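Local coordinates for DUF4848 domain-containing protein (Bacteroides thetaiotaomicron, PDB 4LB8) that is of unknown function but belongs to the DUF4848 family and is probably exported, perhaps as a lipoprotein, at residues V237-G241 with I242-I246; F60-Q63 with M64-M67. All blocks are in the same frame, centred on the assembly; numbering follows the deposited sequence.

In the fold
Contact 1 and contact 2 lie on opposite sides of the chain's centre, their own centres about 56 Å apart, and share no secondary-structure element. Residues 60-67 take the chain from a loop into helix 63-80, mostly buried against helix 48-57 and neighbouring loops. Residues 237-246 make a surface turn that carries the chain from strand 235-238 into strand 244-247, two strands of different antiparallel sheets. Both are local contacts in which a lysine's aliphatic chain lies on hydrophobic neighbours. Contact 2 adds the first main-chain bonds of a helix to nonpolar packing, whereas contact 1 closes with one turn bond, an Asx turn and two waters.

Contact 1 of 2, residues V237-G241 with I242-I246; sequences VNKDG and IPFAI
The aliphatic chain of Lys239 runs beside the ring of Phe244, crossing it obliquely, with Lys239 CD 3.6 Å from Phe244 CD1 and Lys239 CB 3.7 Å from Phe244 CE1. The lysine's bend at chi2 (-69°) turns its CD back to Phe244 CD1, so that CB, CG and CD follow the CD1-CE1 part of the ring, after which the chain runs straight to NZ. Ile242 takes another side of the same lysine: its CG2 lies 4.1 Å from Lys239 CD, while its CD1 reaches back to 3.6 Å from Asn238 O. These contacts are brought together by a type II beta turn from Lys239 to Ile242, closed by Ile242 N donating to Lys239 O at 3.1 Å; the N-H points well at the oxygen, but the donor stands above the carbonyl plane. Gly241 fills the third position with the positive phi that glycine readily takes. Ahead of the turn, Asn238 OD1 accepts from Asp240 N at 3.0 Å, an Asx turn, and Asp240 OD1 in turn accepts from Gly221 N. Water 1 lies near both Lys239 O and Ile242 O, in the plane of the Phe244 ring at its edge. Farther out, the Phe244 ring meets that of Phe224 at about 50°, and backbone bonds tie Lys239 to Phe222 and Phe244 to Val217, so the turn spans two sheets. Lys239 therefore serves both chemistries: its methylenes pack against an aromatic ring, while NZ donates to the oxygen of water 2 at 2.7 Å, which is likely to solvate its charge.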
loop_
_atom_site.group_PDB
_atom_site.type_symbol
_atom_site.label_atom_id
_atom_site.label_comp_id
_atom_site.label_asym_id
_atom_site.label_seq_id
_atom_site.Cartn_x
_atom_site.Cartn_y
_atom_site.Cartn_z
ATOM N N VAL A 237 -17.770 -27.262 -12.572
ATOM C CA VAL A 237 -17.999 -26.740 -13.924
ATOM C C VAL A 237 -16.631 -26.395 -14.553
ATOM O O VAL A 237 -15.827 -25.698 -13.930
ATOM C CB VAL A 237 -18.940 -25.505 -13.824
ATOM C CG1 VAL A 237 -19.070 -24.787 -15.151
ATOM C CG2 VAL A 237 -20.307 -25.913 -13.298
ATOM N N ASN A 238 -16.368 -26.867 -15.774
ATOM C CA ASN A 238 -15.088 -26.583 -16.417
ATOM C C ASN A 238 -14.941 -25.080 -16.715
ATOM O O ASN A 238 -15.809 -24.493 -17.351
ATOM C CB ASN A 238 -14.946 -27.424 -17.709
ATOM C CG ASN A 238 -13.616 -27.291 -18.417
ATOM O OD1 ASN A 238 -13.228 -26.225 -18.927
ATOM N ND2 ASN A 238 -12.893 -28.377 -18.475
ATOM N N LYS A 239 -13.836 -24.468 -16.253
ATOM C CA LYS A 239 -13.486 -23.064 -16.494
ATOM C C LYS A 239 -12.028 -22.976 -16.973
ATOM O O LYS A 239 -11.344 -21.988 -16.698
ATOM C CB LYS A 239 -13.733 -22.206 -15.237
ATOM C CG LYS A 239 -15.216 -22.112 -14.836
ATOM C CD LYS A 239 -16.039 -21.308 -15.842
ATOM C CE LYS A 239 -17.480 -21.200 -15.476
ATOM N NZ LYS A 239 -18.236 -20.460 -16.517
ATOM N N ASP A 240 -11.558 -24.015 -17.706
ATOM C CA ASP A 240 -10.175 -24.114 -18.211
ATOM C C ASP A 240 -9.936 -23.039 -19.270
ATOM O O ASP A 240 -10.383 -23.181 -20.422
ATOM C CB ASP A 240 -9.894 -25.526 -18.774
ATOM C CG ASP A 240 -8.430 -25.889 -18.995
ATOM O OD1 ASP A 240 -7.572 -24.970 -18.976
ATOM O OD2 ASP A 240 -8.142 -27.092 -19.197
ATOM N N GLY A 241 -9.274 -21.961 -18.844
ATOM C CA GLY A 241 -9.006 -20.788 -19.661
ATOM C C GLY A 241 -10.270 -20.018 -19.999
ATOM O O GLY A 241 -10.357 -19.416 -21.070
ATOM N N ILE A 242 -11.277 -20.057 -19.105
ATOM C CA ILE A 242 -12.558 -19.369 -19.288
ATOM C C ILE A 242 -12.690 -18.315 -18.198
ATOM O O ILE A 242 -12.888 -18.663 -17.023
ATOM C CB ILE A 242 -13.783 -20.320 -19.312
ATOM C CG1 ILE A 242 -13.697 -21.352 -20.451
ATOM C CG2 ILE A 242 -15.091 -19.517 -19.396
ATOM C CD1 ILE A 242 -14.547 -22.640 -20.210
ATOM N N PRO A 243 -12.564 -17.014 -18.561
ATOM C CA PRO A 243 -12.730 -15.956 -17.550
ATOM C C PRO A 243 -14.171 -15.952 -17.057
ATOM O O PRO A 243 -15.095 -16.212 -17.845
ATOM C CB PRO A 243 -12.372 -14.669 -18.314
ATOM C CG PRO A 243 -11.701 -15.115 -19.568
ATOM C CD PRO A 243 -12.345 -16.426 -19.895
ATOM N N PHE A 244 -14.361 -15.759 -15.751
ATOM C CA PHE A 244 -15.695 -15.738 -15.195
ATOM C C PHE A 244 -15.717 -14.885 -13.931
ATOM O O PHE A 244 -14.671 -14.611 -13.338
ATOM C CB PHE A 244 -16.236 -17.169 -14.951
ATOM C CG PHE A 244 -15.591 -17.898 -13.805
ATOM C CD1 PHE A 244 -14.415 -18.615 -13.992
ATOM C CD2 PHE A 244 -16.149 -17.859 -12.533
ATOM C CE1 PHE A 244 -13.811 -19.281 -12.926
ATOM C CE2 PHE A 244 -15.541 -18.519 -11.467
ATOM C CZ PHE A 244 -14.377 -19.225 -11.673
ATOM N N ALA A 245 -16.924 -14.457 -13.536
ATOM C CA ALA A 245 -17.139 -13.611 -12.366
ATOM C C ALA A 245 -17.880 -14.345 -11.261
ATOM O O ALA A 245 -18.650 -15.250 -11.531
ATOM C CB ALA A 245 -17.913 -12.374 -12.769
ATOM N N ILE A 246 -17.608 -13.955 -10.017
ATOM C CA ILE A 246 -18.214 -14.399 -8.755
ATOM C C ILE A 246 -18.773 -13.138 -8.081
ATOM O O ILE A 246 -18.035 -12.184 -7.818
ATOM C CB ILE A 246 -17.210 -15.165 -7.846
ATOM C CG1 ILE A 246 -16.555 -16.371 -8.567
ATOM C CG2 ILE A 246 -17.838 -15.549 -6.496
ATOM C CD1 ILE A 246 -15.327 -16.926 -7.863
HETATM O O HOH W 1 -11.246 -19.786 -14.898
HETATM O O HOH W 2 -17.844 -18.191 -18.001
#

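Contact 2 of 2, residues F60-Q63 with M64-M67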
loop_
_atom_site.group_PDB
_atom_site.type_symbol
_atom_site.label_atom_id
_atom_site.label_comp_id
_atom_site.label_asym_id
_atom_site.label_seq_id
_atom_site.Cartn_x
_atom_site.Cartn_y
_atom_site.Cartn_z
ATOM N N PHE A 60 25.269 30.106 -15.224
ATOM C CA PHE A 60 25.567 29.089 -14.223
ATOM C C PHE A 60 24.655 27.859 -14.396
ATOM O O PHE A 60 23.428 27.991 -14.360
ATOM C CB PHE A 60 25.444 29.685 -12.798
ATOM C CG PHE A 60 25.762 28.704 -11.697
ATOM C CD1 PHE A 60 27.070 28.305 -11.455
ATOM C CD2 PHE A 60 24.747 28.131 -10.939
ATOM C CE1 PHE A 60 27.357 27.355 -10.472
ATOM C CE2 PHE A 60 25.038 27.185 -9.951
ATOM C CZ PHE A 60 26.340 26.806 -9.723
ATOM N N LYS A 61 25.270 26.670 -14.592
ATOM C CA LYS A 61 24.547 25.404 -14.683
ATOM C C LYS A 61 24.486 24.808 -13.279
ATOM O O LYS A 61 25.524 24.463 -12.698
ATOM C CB LYS A 61 25.194 24.435 -15.699
ATOM C CG LYS A 61 24.456 23.104 -15.852
ATOM C CD LYS A 61 24.559 22.571 -17.276
ATOM C CE LYS A 61 24.273 21.091 -17.369
ATOM N NZ LYS A 61 25.447 20.272 -16.963
ATOM N N SER A 62 23.293 24.786 -12.697
ATOM C CA SER A 62 23.111 24.223 -11.372
ATOM C C SER A 62 22.552 22.824 -11.511
ATOM O O SER A 62 22.222 22.397 -12.629
ATOM C CB SER A 62 22.203 25.100 -10.515
ATOM O OG SER A 62 21.034 25.517 -11.199
ATOM N N GLN A 63 22.462 22.095 -10.374
ATOM C CA GLN A 63 21.918 20.747 -10.310
ATOM C C GLN A 63 20.500 20.711 -10.833
ATOM O O GLN A 63 20.106 19.700 -11.425
ATOM C CB GLN A 63 21.980 20.215 -8.899
ATOM C CG GLN A 63 23.283 19.502 -8.676
ATOM C CD GLN A 63 23.325 18.781 -7.382
ATOM O OE1 GLN A 63 22.299 18.280 -6.881
ATOM N NE2 GLN A 63 24.533 18.648 -6.862
HETATM N N MSE A 64 19.758 21.832 -10.681
HETATM C CA MSE A 64 18.414 21.963 -11.211
HETATM C C MSE A 64 18.416 21.857 -12.760
HETATM O O MSE A 64 17.592 21.121 -13.303
HETATM C CB MSE A 64 17.775 23.272 -10.752
HETATM C CG MSE A 64 16.286 23.313 -11.034
HETATM SE SE MSE A 64 15.698 24.623 -12.370
HETATM C CE MSE A 64 16.576 24.210 -13.795
ATOM N N ILE A 65 19.338 22.575 -13.461
ATOM C CA ILE A 65 19.445 22.560 -14.936
ATOM C C ILE A 65 19.794 21.141 -15.398
ATOM O O ILE A 65 19.218 20.663 -16.381
ATOM C CB ILE A 65 20.448 23.634 -15.492
ATOM C CG1 ILE A 65 20.135 25.084 -14.994
ATOM C CG2 ILE A 65 20.632 23.550 -17.029
ATOM C CD1 ILE A 65 18.850 25.818 -15.576
ATOM N N LEU A 66 20.681 20.456 -14.655
ATOM C CA LEU A 66 21.047 19.067 -14.931
ATOM C C LEU A 66 19.828 18.138 -14.779
ATOM O O LEU A 66 19.691 17.231 -15.580
ATOM C CB LEU A 66 22.197 18.614 -14.010
ATOM C CG LEU A 66 22.915 17.336 -14.425
ATOM C CD1 LEU A 66 23.688 17.534 -15.719
ATOM C CD2 LEU A 66 23.818 16.852 -13.312
HETATM N N MSE A 67 18.953 18.364 -13.777
HETATM C CA MSE A 67 17.728 17.589 -13.527
HETATM C C MSE A 67 16.747 17.786 -14.684
HETATM O O MSE A 67 16.156 16.809 -15.148
HETATM C CB MSE A 67 17.086 17.981 -12.184
HETATM C CG MSE A 67 15.920 17.072 -11.757
HETATM SE SE MSE A 67 16.406 15.196 -11.541
HETATM C CE MSE A 67 16.870 15.197 -9.631
#
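The N-terminal turn of helix 63-80 begins here, with Ser62 at the N-cap position and Lys61, in the loop from helix 48-57, packing on Ile65 of the first turn. Lys61 leans over that turn: its CG lies 4.0 Å from Ile65 CG2, and its tip goes on to Leu66, where Lys61 NZ comes within 3.5 Å of Leu66 CD1. With CG anti to the backbone N (chi1 -179°) and bends at chi2 and chi4, the lysine chain passes from one side chain to the next. Ile65 spreads its branches apart, CG2 under the lysine methylenes and CG1 beside Ser62, 3.9 Å from OG. The opening bonds of the helix follow the usual i to i+4 pattern. Leu66 N donates to Ser62 O at 3.2 Å, and Met67 N donates to Gln63 O at 2.9 Å. Ser62 makes no capping bond with its side chain; OG is instead hydrogen-bonded to Tyr125 O, just as Gln63 NE2 is to Asn128 O, so both polar ends join the helix start to the 124-129 region. Ile65 also packs on Val52 and Leu55 of helix 48-57, so it lies between that helix and Lys61. Cutting this isoleucine back to an alanine is likely to open a gap beside Ser62 and Leu55 and take away much of the packing against Lys61 CG and CD. Selenomethionine Met64 touches Val52 as well, and the selenomethionine at Met67 packs on Asn254 of the second subunit.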